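Local coordinates for protein type-2Ba cytolytic delta-endotoxin (Bacillus thuringiensis serovar israelensis, PDB 2RCI) that probably kills the larvae of dipteran insects by opening pores in the membranes of their midgut epithelial cells, at residues T107-N112 with I156-T161; P115-D118 with V123-N126; E12-E17 with A22-L27; A96-S101 with F140-E145; Q32-P37 with F44-Q49. All coordinates share one frame; numbering follows the deposited sequence.

The fold has a mixed beta-sheet between two helical layers, and the five contacts sample both sides of it and its margins. Contacts 1 and 4 are buried and apolar: both pack helix 96-110 on the sheet, one at each end of the helix, and their strands 150-162 and 132-142 are neighbours. Contact 3 joins strand 11-15 to helix 21-31 in the other layer and is only partly buried. Contact 5, also partly buried, sets a loop against helix 44-53 with alanines and a lysine's methylenes. Contact 2, at the surface, is the only one of the five with a hydrogen bond between its segments.

Contact 1 of 5, residues T107-N112 with I156-T161; sequences TNTFTN and IAFEIT
T109 and F110, near the C-terminal end of helix 96-110, pack on F158 and I160 of strand 150-162. The tight part is a cluster round two methyl groups. T109 CG2 lies 3.6 Å from I160 CD1 and 3.7 Å from F158 CD2, and within its own helix it also sits over the centre of the F110 ring, 3.9 Å above the plane. I160 CD1 meets the same ring at CE1, 3.6 Å away. With its CG2 anti to the backbone N (the OG1 torsion is -65°), T109 turns its methyl to the strand, while OG1 is hydrogen-bonded back to A105 O in the preceding turn. The T109 and F158 side chains cross at about a right angle; no hydrogen bond links the two segments.

Away from the strand the segment turns polar and reaches solvent at N112. N112 ND2 donates a nearly straight bond of 2.7 Å to N108 OD1 (166° at the hydrogen). T111 OG1 reaches T107 O at 2.8 Å from well above the carbonyl plane; that oxygen also takes the backbone N-H groups of F110 and T111, so three donors converge on one carbonyl oxygen. M77 and I81 of helix 74-89 close round F110, giving the helix-on-sheet packing of a cytolytic delta-endotoxin, whose sheet lies between two helical layers.

Contact 2 of 5, residues P115-D118 with V123-N126; sequences PQVD and VWRN
V117 O accepts a hydrogen bond of 2.9 Å from the indole nitrogen of W124, NE1. The bond is somewhat bent, 152° at the hydrogen, but well placed at both ends. The donor lies in the carbonyl plane on a lone pair of the oxygen, and the oxygen lies close to the plane of the indole, at its edge. The V117 side chain adds to the same spot: CG2, anti to its own backbone N, comes 3.6 Å from W124 NE1 and 4.1 Å from CZ2, crossing the indole at about a right angle. The carbonyl oxygen thus meets the N-H in the ring plane, while the methyl comes in beside NE1 from out of that plane, and the directed N-H bond restrains the rotation of the indole.

W124 has further partners beyond V117. K166 makes a cation-pi contact with it, and its ring meets that of Y134 with the planes about 50° apart. L170 touches both V117 and W124, bridging the two from a separate loop. The contact lies at the surface, where the loop leaving helix 96-110 turns back into strand 122-127; that strand runs antiparallel to strand 132-142, and V123 and R125 pair with it through backbone bonds to F135 and S133.

Contact 3 of 5, residues E12-E17 with A22-L27; sequences EIFYVE and AQAIRL
The phenyl ring of F14 presents its edge to helix 21-31: A24 CB lies near the ring plane, 3.6 Å from F14 CD1 and 3.7 Å from CE1. The backbone N of I25 also approaches that edge, 4.1 Å from CE1. The ring therefore abuts the helix rim-first. This is a strand-to-helix connection at the margin of the sheet in the alpha/beta/alpha sandwich of the Cyt toxins. Strand 11-15 runs parallel to strand 132-142, and after a short turn the chain enters helix 21-31, which packs back over the residues of the strand it has just left.

The small side chain of A24 lets the helix come in close, with the CA atoms of F14 and A24 7.4 Å apart. A24 also touches S141 and M151, so it is buried although F14 is exposed at the rim. Alternate strand residues serve opposite layers. F14 points to helix 21-31, whereas the side chains of I13 and Y15 touch A105 and S101 of helix 96-110. Farther round helix 21-31, R26 makes a salt bridge to D194, and Q23 NE2 is hydrogen-bonded to Q191 OE1 and A192 O, tying the helix to the C-terminal part of the chain. V16, past the strand's end, adds a looser touch: its CG1 stands 4.4 Å from A24 CB, while I25 CG1 is 4.3 Å from F14 CE1.

Contact 4 of 5, residues A96-S101 with F140-E145; sequences ANFWNS and FSIQNE
F98 and I142 meet at about a right angle, the phenyl group reaching out from helix 96-110 and the isoleucine rising from strand 132-142. One ring corner does most of the touching. F98 CE1 is 3.6 Å from I142 CG1, 3.7 Å from CD1 and 3.8 Å from CG2, so the isoleucine wraps that carbon with both of its branches. The approach is oblique to the ring. F98 extends to the strand because its CG is anti to the backbone N (chi1 166°); in I142 the same relation holds for CG2, while CG1 lies anti to the carbonyl carbon, which spreads the two branches about the ring corner.

The rotation of F98 is also set from within the helix. Its CE2 sits 3.8 Å above the centre of the W99 indole, and W99 NE1 lies at the edge of the phenyl ring, in its plane. W99 is held in turn by a hydrogen bond from NE1 to I93 O and a cation-pi contact with R86. One turn along the helix from F98, the contact is thinner: F140 brings its ring edge to the carbonyl oxygen of S101, with CE1 4.2 Å away. L89 of helix 74-89 touches both F98 and I142 and so extends the apolar patch. Next along the chain from I142, Q143 NE2 is hydrogen-bonded to E17 OE2, a polar link to the neighbouring loop. With no hydrogen bond between the two segments, helix and strand are joined here by shape and the burial of hydrocarbon.

Contact 5 of 5, residues Q32-P37 with F44-Q49; sequences QGAIDP and FEKALQ
K46 lies along the loop that precedes its helix, and its aliphatic chain makes the contact. CB stands 4.2 Å from A34 CA. CG, anti to the backbone N (chi1 178°), comes closest, 3.3 Å from G33 O and 3.7 Å from A34 CA. There the chain bends, with chi2 at 76°, and keeps to the same carbonyl: CD is 3.9 Å from G33 O, and CE swings back to 3.4 Å. The ammonium group carries on past it, since NZ is 4.8 Å from G33 O, too far for a hydrogen bond.

The arrangement belongs to the link between helix 21-31 and helix 44-53, consecutive helices of the toxin's alpha/beta/alpha fold, where the loop after the first doubles back along the start of the second. Small residues bring the two together: the CA atoms of A34 and A47 are only 5.0 Å apart, and their CB atoms touch at 3.8 Å. A47 also rests on F42 and on L187 of strand 177-192, part of the sheet that the helix packs on. N43, just ahead of the helix, ties both parts, with a backbone hydrogen bond to A34 and its OD1 accepting from K46 N. On the loop side, D36 OD1 accepts hydrogen bonds from the backbone N of L38 and from that of T39, the residues that follow P37.

Contact 1 of 5, residues T107-N112 with I156-T161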
# COMPACT_ATOMS: atom_id res chain seq x y z
N THR A 107 -7.47 -6.17 -0.62
CA THR A 107 -8.36 -6.90 -1.53
C THR A 107 -8.48 -6.21 -2.89
O THR A 107 -8.41 -6.87 -3.94
CB THR A 107 -9.74 -7.11 -0.89
OG1 THR A 107 -9.56 -7.83 0.32
CG2 THR A 107 -10.68 -7.90 -1.84
N ASN A 108 -8.63 -4.89 -2.88
CA ASN A 108 -8.69 -4.12 -4.11
C ASN A 108 -7.34 -3.98 -4.85
O ASN A 108 -7.31 -3.47 -5.98
CB ASN A 108 -9.34 -2.75 -3.83
CG ASN A 108 -10.81 -2.89 -3.51
OD1 ASN A 108 -11.45 -3.80 -4.01
ND2 ASN A 108 -11.34 -2.01 -2.67
N THR A 109 -6.27 -4.50 -4.27
CA THR A 109 -4.96 -4.51 -4.93
C THR A 109 -4.92 -5.66 -5.96
O THR A 109 -4.23 -5.57 -6.96
CB THR A 109 -3.85 -4.71 -3.87
OG1 THR A 109 -3.80 -3.58 -2.99
CG2 THR A 109 -2.43 -4.94 -4.52
N PHE A 110 -5.72 -6.70 -5.69
CA PHE A 110 -5.68 -7.96 -6.47
C PHE A 110 -6.99 -8.27 -7.18
O PHE A 110 -7.01 -9.08 -8.14
CB PHE A 110 -5.32 -9.14 -5.55
CG PHE A 110 -3.99 -9.01 -4.91
CD1 PHE A 110 -2.83 -9.11 -5.69
CD2 PHE A 110 -3.88 -8.73 -3.54
CE1 PHE A 110 -1.57 -9.01 -5.11
CE2 PHE A 110 -2.59 -8.59 -2.93
CZ PHE A 110 -1.43 -8.75 -3.73
N THR A 111 -8.09 -7.69 -6.70
CA THR A 111 -9.45 -7.99 -7.22
C THR A 111 -10.21 -6.67 -7.45
O THR A 111 -9.70 -5.60 -7.12
CB THR A 111 -10.29 -8.94 -6.27
OG1 THR A 111 -10.58 -8.28 -5.03
CG2 THR A 111 -9.56 -10.30 -6.00
N ASN A 112 -11.43 -6.76 -7.99
CA ASN A 112 -12.17 -5.59 -8.42
C ASN A 112 -11.29 -4.69 -9.31
O ASN A 112 -11.35 -3.48 -9.19
CB ASN A 112 -12.64 -4.78 -7.22
CG ASN A 112 -13.59 -5.54 -6.33
OD1 ASN A 112 -14.55 -6.15 -6.80
ND2 ASN A 112 -13.33 -5.49 -5.01
N ILE A 156 2.57 2.21 0.77
CA ILE A 156 2.83 0.82 0.36
C ILE A 156 2.82 0.74 -1.15
O ILE A 156 1.86 1.17 -1.77
CB ILE A 156 1.76 -0.15 0.87
CG1 ILE A 156 1.59 -0.08 2.39
CG2 ILE A 156 2.09 -1.60 0.39
CD1 ILE A 156 0.42 -0.87 2.91
N ALA A 157 3.88 0.18 -1.75
CA ALA A 157 3.86 -0.14 -3.20
C ALA A 157 4.05 -1.63 -3.46
O ALA A 157 4.91 -2.27 -2.85
CB ALA A 157 4.92 0.66 -3.95
N PHE A 158 3.24 -2.19 -4.36
CA PHE A 158 3.47 -3.57 -4.77
C PHE A 158 3.90 -3.62 -6.24
O PHE A 158 3.42 -2.85 -7.06
CB PHE A 158 2.19 -4.40 -4.65
CG PHE A 158 1.64 -4.46 -3.25
CD1 PHE A 158 2.20 -5.32 -2.33
CD2 PHE A 158 0.58 -3.64 -2.88
CE1 PHE A 158 1.68 -5.42 -1.02
CE2 PHE A 158 0.04 -3.72 -1.59
CZ PHE A 158 0.62 -4.59 -0.65
N GLU A 159 4.81 -4.54 -6.56
CA GLU A 159 5.11 -4.91 -7.95
C GLU A 159 4.57 -6.31 -8.08
O GLU A 159 5.07 -7.24 -7.43
CB GLU A 159 6.63 -4.94 -8.18
CG GLU A 159 7.36 -3.74 -7.67
CD GLU A 159 8.83 -3.68 -8.15
OE1 GLU A 159 9.25 -4.57 -8.94
OE2 GLU A 159 9.52 -2.73 -7.75
N ILE A 160 3.54 -6.46 -8.91
CA ILE A 160 2.80 -7.71 -9.00
C ILE A 160 2.92 -8.28 -10.40
O ILE A 160 2.63 -7.60 -11.40
CB ILE A 160 1.31 -7.53 -8.62
CG1 ILE A 160 1.19 -7.00 -7.18
CG2 ILE A 160 0.56 -8.88 -8.78
CD1 ILE A 160 -0.12 -6.28 -6.88
N THR A 161 3.35 -9.53 -10.46
CA THR A 161 3.40 -10.32 -11.70
C THR A 161 2.56 -11.57 -11.47
O THR A 161 2.73 -12.27 -10.49
CB THR A 161 4.82 -10.71 -12.05
OG1 THR A 161 5.61 -9.52 -12.24
CG2 THR A 161 4.83 -11.57 -13.34

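Contact 2 of 5, residues P115-D118 with V123-N126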
# COMPACT_ATOMS: atom_id res chain seq x y z
N PRO A 115 -13.14 -2.09 -12.48
CA PRO A 115 -13.45 -0.65 -12.23
C PRO A 115 -12.24 0.26 -12.01
O PRO A 115 -12.34 1.47 -12.21
CB PRO A 115 -14.33 -0.67 -10.96
CG PRO A 115 -14.08 -1.99 -10.33
CD PRO A 115 -13.73 -2.96 -11.44
N GLN A 116 -11.10 -0.31 -11.64
CA GLN A 116 -9.92 0.47 -11.30
C GLN A 116 -8.96 0.61 -12.48
O GLN A 116 -7.88 1.20 -12.36
CB GLN A 116 -9.17 -0.22 -10.15
CG GLN A 116 -9.95 -0.35 -8.83
CD GLN A 116 -9.10 -1.07 -7.80
OE1 GLN A 116 -9.29 -2.26 -7.54
NE2 GLN A 116 -8.11 -0.38 -7.28
N VAL A 117 -9.37 0.07 -13.62
CA VAL A 117 -8.41 -0.21 -14.71
C VAL A 117 -7.61 1.03 -15.13
O VAL A 117 -6.42 0.93 -15.44
CB VAL A 117 -9.11 -0.99 -15.91
CG1 VAL A 117 -10.07 -0.10 -16.71
CG2 VAL A 117 -8.07 -1.65 -16.82
N ASP A 118 -8.27 2.20 -15.12
CA ASP A 118 -7.66 3.44 -15.58
C ASP A 118 -7.27 4.40 -14.46
O ASP A 118 -6.94 5.56 -14.73
CB ASP A 118 -8.58 4.18 -16.57
CG ASP A 118 -8.83 3.39 -17.83
OD1 ASP A 118 -7.87 2.85 -18.40
OD2 ASP A 118 -10.01 3.28 -18.25
N VAL A 123 -0.58 0.80 -12.36
CA VAL A 123 0.25 1.06 -13.54
C VAL A 123 0.43 -0.27 -14.26
O VAL A 123 1.12 -1.17 -13.77
CB VAL A 123 1.65 1.64 -13.14
CG1 VAL A 123 2.48 1.96 -14.39
CG2 VAL A 123 1.52 2.85 -12.26
N TRP A 124 -0.20 -0.41 -15.42
CA TRP A 124 -0.04 -1.66 -16.17
C TRP A 124 1.34 -1.68 -16.83
O TRP A 124 1.78 -0.65 -17.35
CB TRP A 124 -1.16 -1.84 -17.21
CG TRP A 124 -2.54 -1.89 -16.55
CD1 TRP A 124 -3.50 -0.91 -16.54
CD2 TRP A 124 -3.06 -2.97 -15.75
NE1 TRP A 124 -4.60 -1.33 -15.79
CE2 TRP A 124 -4.35 -2.58 -15.29
CE3 TRP A 124 -2.56 -4.23 -15.36
CZ2 TRP A 124 -5.15 -3.42 -14.50
CZ3 TRP A 124 -3.36 -5.07 -14.55
CH2 TRP A 124 -4.65 -4.65 -14.14
N ARG A 125 2.02 -2.83 -16.79
CA ARG A 125 3.35 -3.00 -17.38
C ARG A 125 3.26 -4.09 -18.47
O ARG A 125 2.69 -3.84 -19.53
CB ARG A 125 4.38 -3.38 -16.31
CG ARG A 125 4.53 -2.36 -15.16
CD ARG A 125 5.98 -2.27 -14.67
NE ARG A 125 6.52 -3.54 -14.17
N ASN A 126 3.75 -5.30 -18.20
CA ASN A 126 3.62 -6.42 -19.17
C ASN A 126 2.18 -6.92 -19.28
O ASN A 126 1.47 -7.11 -18.28
CB ASN A 126 4.57 -7.59 -18.84
CG ASN A 126 4.66 -8.62 -19.97
OD1 ASN A 126 4.61 -8.28 -21.18
ND2 ASN A 126 4.84 -9.87 -19.59

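Contact 3 of 5, residues E12-E17 with A22-L27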
# COMPACT_ATOMS: atom_id res chain seq x y z
N GLU A 12 -5.33 6.60 -1.78
CA GLU A 12 -5.19 7.20 -0.45
C GLU A 12 -6.32 6.77 0.47
O GLU A 12 -7.50 6.84 0.11
CB GLU A 12 -5.15 8.71 -0.55
CG GLU A 12 -3.93 9.27 -1.36
CD GLU A 12 -4.08 10.76 -1.64
OE1 GLU A 12 -4.98 11.37 -1.06
OE2 GLU A 12 -3.27 11.31 -2.41
N ILE A 13 -5.96 6.33 1.67
CA ILE A 13 -6.95 5.86 2.63
C ILE A 13 -6.68 6.58 3.96
O ILE A 13 -5.65 6.34 4.63
CB ILE A 13 -6.92 4.32 2.77
CG1 ILE A 13 -7.32 3.67 1.45
CG2 ILE A 13 -7.84 3.82 3.90
CD1 ILE A 13 -6.51 2.48 1.16
N PHE A 14 -7.60 7.46 4.33
CA PHE A 14 -7.43 8.30 5.49
C PHE A 14 -8.23 7.62 6.59
O PHE A 14 -9.43 7.32 6.42
CB PHE A 14 -7.96 9.73 5.23
CG PHE A 14 -7.16 10.54 4.22
CD1 PHE A 14 -6.37 11.60 4.63
CD2 PHE A 14 -7.29 10.30 2.85
CE1 PHE A 14 -5.64 12.38 3.70
CE2 PHE A 14 -6.56 11.06 1.91
CZ PHE A 14 -5.74 12.10 2.34
N TYR A 15 -7.55 7.28 7.68
CA TYR A 15 -8.24 6.86 8.88
C TYR A 15 -7.77 7.81 9.99
O TYR A 15 -6.93 7.47 10.82
CB TYR A 15 -7.94 5.39 9.18
CG TYR A 15 -8.88 4.78 10.19
CD1 TYR A 15 -10.04 4.13 9.77
CD2 TYR A 15 -8.60 4.82 11.56
CE1 TYR A 15 -10.92 3.56 10.70
CE2 TYR A 15 -9.48 4.25 12.49
CZ TYR A 15 -10.64 3.63 12.06
OH TYR A 15 -11.53 3.06 12.99
N VAL A 16 -8.32 9.03 9.98
CA VAL A 16 -7.92 10.08 10.92
C VAL A 16 -9.16 10.88 11.36
O VAL A 16 -10.18 10.90 10.64
CB VAL A 16 -6.85 11.08 10.29
CG1 VAL A 16 -5.61 10.32 9.75
CG2 VAL A 16 -7.48 11.91 9.16
N GLU A 17 -9.07 11.54 12.51
CA GLU A 17 -10.09 12.52 12.92
C GLU A 17 -10.04 13.74 11.99
O GLU A 17 -8.98 14.12 11.53
CB GLU A 17 -9.84 12.96 14.37
CG GLU A 17 -9.98 11.86 15.42
CD GLU A 17 -9.74 12.39 16.84
OE1 GLU A 17 -10.53 13.26 17.29
OE2 GLU A 17 -8.78 11.96 17.50
N ALA A 22 -5.63 18.02 7.86
CA ALA A 22 -4.56 18.91 7.33
C ALA A 22 -3.21 18.19 7.32
O ALA A 22 -2.51 18.17 6.31
CB ALA A 22 -4.47 20.18 8.18
N GLN A 23 -2.84 17.61 8.47
CA GLN A 23 -1.55 16.93 8.63
C GLN A 23 -1.44 15.72 7.70
O GLN A 23 -0.40 15.48 7.06
CB GLN A 23 -1.37 16.50 10.09
CG GLN A 23 -0.06 15.72 10.35
CD GLN A 23 0.36 15.78 11.81
OE1 GLN A 23 -0.47 16.05 12.70
NE2 GLN A 23 1.65 15.55 12.07
N ALA A 24 -2.52 14.94 7.62
CA ALA A 24 -2.59 13.82 6.67
C ALA A 24 -2.38 14.24 5.21
O ALA A 24 -1.65 13.59 4.47
CB ALA A 24 -3.91 13.09 6.84
N ILE A 25 -2.99 15.36 4.81
CA ILE A 25 -2.84 15.87 3.46
C ILE A 25 -1.39 16.26 3.21
O ILE A 25 -0.83 15.93 2.16
CB ILE A 25 -3.80 17.09 3.19
CG1 ILE A 25 -5.26 16.63 3.15
CG2 ILE A 25 -3.42 17.83 1.87
CD1 ILE A 25 -6.29 17.77 3.35
N ARG A 26 -0.79 16.96 4.18
CA ARG A 26 0.58 17.45 4.04
C ARG A 26 1.53 16.26 3.81
O ARG A 26 2.33 16.25 2.85
CB ARG A 26 1.02 18.23 5.30
CG ARG A 26 2.46 18.77 5.16
CD ARG A 26 2.92 19.57 6.33
NE ARG A 26 3.15 18.78 7.54
CZ ARG A 26 2.35 18.77 8.59
NH1 ARG A 26 1.23 19.51 8.60
NH2 ARG A 26 2.66 18.04 9.64
N LEU A 27 1.40 15.26 4.69
CA LEU A 27 2.29 14.08 4.67
C LEU A 27 2.09 13.20 3.44
O LEU A 27 3.05 12.71 2.87
CB LEU A 27 2.20 13.29 5.98
CG LEU A 27 2.61 14.05 7.27
CD1 LEU A 27 2.27 13.25 8.54
CD2 LEU A 27 4.10 14.46 7.28

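Contact 4 of 5, residues A96-S101 with F140-E145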
# COMPACT_ATOMS: atom_id res chain seq x y z
N ALA A 96 -11.04 -2.72 14.86
CA ALA A 96 -11.56 -3.60 13.80
C ALA A 96 -11.85 -2.82 12.52
O ALA A 96 -11.61 -3.31 11.41
CB ALA A 96 -12.85 -4.34 14.30
N ASN A 97 -12.34 -1.60 12.65
CA ASN A 97 -12.65 -0.82 11.49
C ASN A 97 -11.36 -0.37 10.77
O ASN A 97 -11.35 -0.34 9.54
CB ASN A 97 -13.46 0.43 11.86
CG ASN A 97 -14.92 0.07 12.23
OD1 ASN A 97 -15.72 -0.24 11.36
ND2 ASN A 97 -15.23 0.13 13.50
N PHE A 98 -10.34 0.01 11.52
CA PHE A 98 -9.06 0.33 10.86
C PHE A 98 -8.60 -0.88 10.05
O PHE A 98 -8.27 -0.77 8.85
CB PHE A 98 -7.95 0.70 11.86
CG PHE A 98 -6.59 0.69 11.22
CD1 PHE A 98 -6.24 1.68 10.32
CD2 PHE A 98 -5.70 -0.37 11.48
CE1 PHE A 98 -4.98 1.66 9.66
CE2 PHE A 98 -4.43 -0.39 10.85
CZ PHE A 98 -4.09 0.60 9.93
N TRP A 99 -8.60 -2.04 10.69
CA TRP A 99 -8.15 -3.26 10.00
C TRP A 99 -9.08 -3.62 8.80
O TRP A 99 -8.61 -4.18 7.81
CB TRP A 99 -7.89 -4.40 10.98
CG TRP A 99 -6.60 -4.19 11.66
CD1 TRP A 99 -6.39 -3.77 12.95
CD2 TRP A 99 -5.32 -4.32 11.06
NE1 TRP A 99 -5.02 -3.66 13.19
CE2 TRP A 99 -4.35 -3.98 12.03
CE3 TRP A 99 -4.89 -4.70 9.77
CZ2 TRP A 99 -2.97 -4.01 11.76
CZ3 TRP A 99 -3.52 -4.71 9.49
CH2 TRP A 99 -2.58 -4.38 10.50
N ASN A 100 -10.38 -3.28 8.90
CA ASN A 100 -11.30 -3.39 7.77
C ASN A 100 -10.86 -2.54 6.56
O ASN A 100 -10.89 -3.01 5.40
CB ASN A 100 -12.72 -2.99 8.19
CG ASN A 100 -13.79 -3.82 7.51
OD1 ASN A 100 -14.70 -3.27 6.89
ND2 ASN A 100 -13.69 -5.13 7.63
N SER A 101 -10.49 -1.29 6.84
CA SER A 101 -9.93 -0.37 5.85
C SER A 101 -8.70 -0.98 5.19
O SER A 101 -8.56 -0.96 3.94
CB SER A 101 -9.57 0.99 6.48
OG SER A 101 -10.76 1.72 6.73
N PHE A 140 -1.78 4.92 3.50
CA PHE A 140 -2.61 5.08 4.68
C PHE A 140 -2.13 6.22 5.57
O PHE A 140 -0.92 6.31 5.87
CB PHE A 140 -2.57 3.82 5.56
CG PHE A 140 -3.10 2.59 4.90
CD1 PHE A 140 -4.47 2.33 4.88
CD2 PHE A 140 -2.22 1.66 4.35
CE1 PHE A 140 -4.98 1.17 4.25
CE2 PHE A 140 -2.70 0.48 3.74
CZ PHE A 140 -4.09 0.23 3.71
N SER A 141 -3.07 7.08 5.98
CA SER A 141 -2.82 8.01 7.08
C SER A 141 -3.65 7.52 8.26
O SER A 141 -4.82 7.17 8.11
CB SER A 141 -3.20 9.44 6.70
OG SER A 141 -2.44 9.90 5.58
N ILE A 142 -3.04 7.47 9.44
CA ILE A 142 -3.68 6.78 10.53
C ILE A 142 -3.52 7.59 11.80
O ILE A 142 -2.40 7.94 12.19
CB ILE A 142 -3.05 5.38 10.74
CG1 ILE A 142 -2.94 4.65 9.39
CG2 ILE A 142 -3.86 4.57 11.80
CD1 ILE A 142 -1.85 3.54 9.37
N GLN A 143 -4.64 7.84 12.46
CA GLN A 143 -4.65 8.58 13.71
C GLN A 143 -5.89 8.16 14.49
O GLN A 143 -7.00 8.30 14.01
CB GLN A 143 -4.57 10.10 13.49
CG GLN A 143 -4.64 10.91 14.80
CD GLN A 143 -6.08 11.20 15.18
OE1 GLN A 143 -6.89 11.51 14.30
NE2 GLN A 143 -6.42 11.08 16.46
N ASN A 144 -5.67 7.63 15.68
CA ASN A 144 -6.77 7.27 16.58
C ASN A 144 -6.20 7.06 17.99
O ASN A 144 -5.06 7.42 18.25
CB ASN A 144 -7.59 6.08 16.03
CG ASN A 144 -6.98 4.71 16.34
OD1 ASN A 144 -5.80 4.59 16.73
ND2 ASN A 144 -7.79 3.66 16.14
N GLU A 145 -6.98 6.46 18.88
CA GLU A 145 -6.53 6.28 20.27
C GLU A 145 -5.19 5.52 20.39
O GLU A 145 -4.39 5.81 21.29
CB GLU A 145 -7.61 5.62 21.12
CG GLU A 145 -8.00 4.22 20.67
CD GLU A 145 -9.12 4.14 19.63
OE1 GLU A 145 -9.51 5.18 19.01
OE2 GLU A 145 -9.60 3.00 19.44

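Contact 5 of 5, residues Q32-P37 with F44-Q49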
# COMPACT_ATOMS: atom_id res chain seq x y z
N GLN A 32 4.43 11.89 -2.36
CA GLN A 32 4.40 11.93 -3.83
C GLN A 32 5.83 11.98 -4.41
O GLN A 32 6.10 11.43 -5.49
CB GLN A 32 3.57 13.10 -4.35
CG GLN A 32 2.11 13.13 -3.87
CD GLN A 32 1.29 11.91 -4.31
OE1 GLN A 32 1.63 11.22 -5.28
NE2 GLN A 32 0.20 11.65 -3.58
N GLY A 33 6.73 12.62 -3.67
CA GLY A 33 8.14 12.75 -4.05
C GLY A 33 8.90 11.43 -4.20
O GLY A 33 9.98 11.40 -4.82
N ALA A 34 8.36 10.34 -3.65
CA ALA A 34 9.00 9.02 -3.81
C ALA A 34 8.59 8.25 -5.09
O ALA A 34 9.07 7.13 -5.33
CB ALA A 34 8.74 8.16 -2.59
N ILE A 35 7.71 8.84 -5.89
CA ILE A 35 7.25 8.21 -7.15
C ILE A 35 8.21 8.55 -8.31
O ILE A 35 8.48 9.73 -8.56
CB ILE A 35 5.80 8.65 -7.49
CG1 ILE A 35 4.80 8.19 -6.41
CG2 ILE A 35 5.36 8.18 -8.89
CD1 ILE A 35 4.92 6.72 -6.07
N ASP A 36 8.75 7.53 -8.98
CA ASP A 36 9.57 7.77 -10.19
C ASP A 36 8.72 8.43 -11.28
O ASP A 36 7.61 7.95 -11.59
CB ASP A 36 10.18 6.46 -10.73
CG ASP A 36 11.15 6.69 -11.88
OD1 ASP A 36 10.72 6.83 -13.06
OD2 ASP A 36 12.38 6.72 -11.61
N PRO A 37 9.22 9.52 -11.89
CA PRO A 37 8.38 10.27 -12.84
C PRO A 37 8.05 9.51 -14.13
O PRO A 37 7.08 9.85 -14.83
CB PRO A 37 9.23 11.52 -13.16
CG PRO A 37 10.65 11.04 -12.97
CD PRO A 37 10.56 10.11 -11.75
N PHE A 44 11.89 3.24 -2.81
CA PHE A 44 12.12 3.00 -1.37
C PHE A 44 13.19 3.92 -0.78
O PHE A 44 13.03 4.50 0.32
CB PHE A 44 12.51 1.53 -1.17
CG PHE A 44 12.61 1.10 0.27
CD1 PHE A 44 11.48 1.12 1.09
CD2 PHE A 44 13.81 0.61 0.78
CE1 PHE A 44 11.57 0.71 2.41
CE2 PHE A 44 13.93 0.20 2.08
CZ PHE A 44 12.79 0.23 2.91
N GLU A 45 14.30 4.04 -1.52
CA GLU A 45 15.42 4.85 -1.06
C GLU A 45 14.95 6.30 -0.91
O GLU A 45 15.24 6.94 0.09
CB GLU A 45 16.56 4.78 -2.07
CG GLU A 45 17.71 5.75 -1.77
CD GLU A 45 18.73 5.88 -2.92
OE1 GLU A 45 18.56 5.24 -3.97
OE2 GLU A 45 19.70 6.66 -2.76
N LYS A 46 14.23 6.80 -1.91
CA LYS A 46 13.70 8.17 -1.84
C LYS A 46 12.67 8.35 -0.72
O LYS A 46 12.66 9.38 -0.03
CB LYS A 46 13.10 8.58 -3.21
CG LYS A 46 12.48 9.99 -3.24
CD LYS A 46 13.55 11.08 -3.30
CE LYS A 46 12.90 12.47 -3.37
NZ LYS A 46 13.93 13.53 -3.21
N ALA A 47 11.79 7.36 -0.55
CA ALA A 47 10.82 7.41 0.54
C ALA A 47 11.52 7.49 1.90
O ALA A 47 11.13 8.25 2.77
CB ALA A 47 9.85 6.22 0.49
N LEU A 48 12.60 6.72 2.07
CA LEU A 48 13.39 6.83 3.29
C LEU A 48 14.10 8.18 3.44
O LEU A 48 14.20 8.71 4.54
CB LEU A 48 14.38 5.67 3.40
CG LEU A 48 13.73 4.34 3.81
CD1 LEU A 48 14.73 3.23 3.72
CD2 LEU A 48 13.21 4.45 5.26
N GLN A 49 14.59 8.75 2.35
CA GLN A 49 15.17 10.11 2.41
C GLN A 49 14.10 11.10 2.89
O GLN A 49 14.35 11.93 3.76
CB GLN A 49 15.71 10.53 1.05
CG GLN A 49 16.90 9.72 0.54
CD GLN A 49 18.16 9.91 1.38
OE1 GLN A 49 18.59 11.04 1.66
NE2 GLN A 49 18.76 8.81 1.80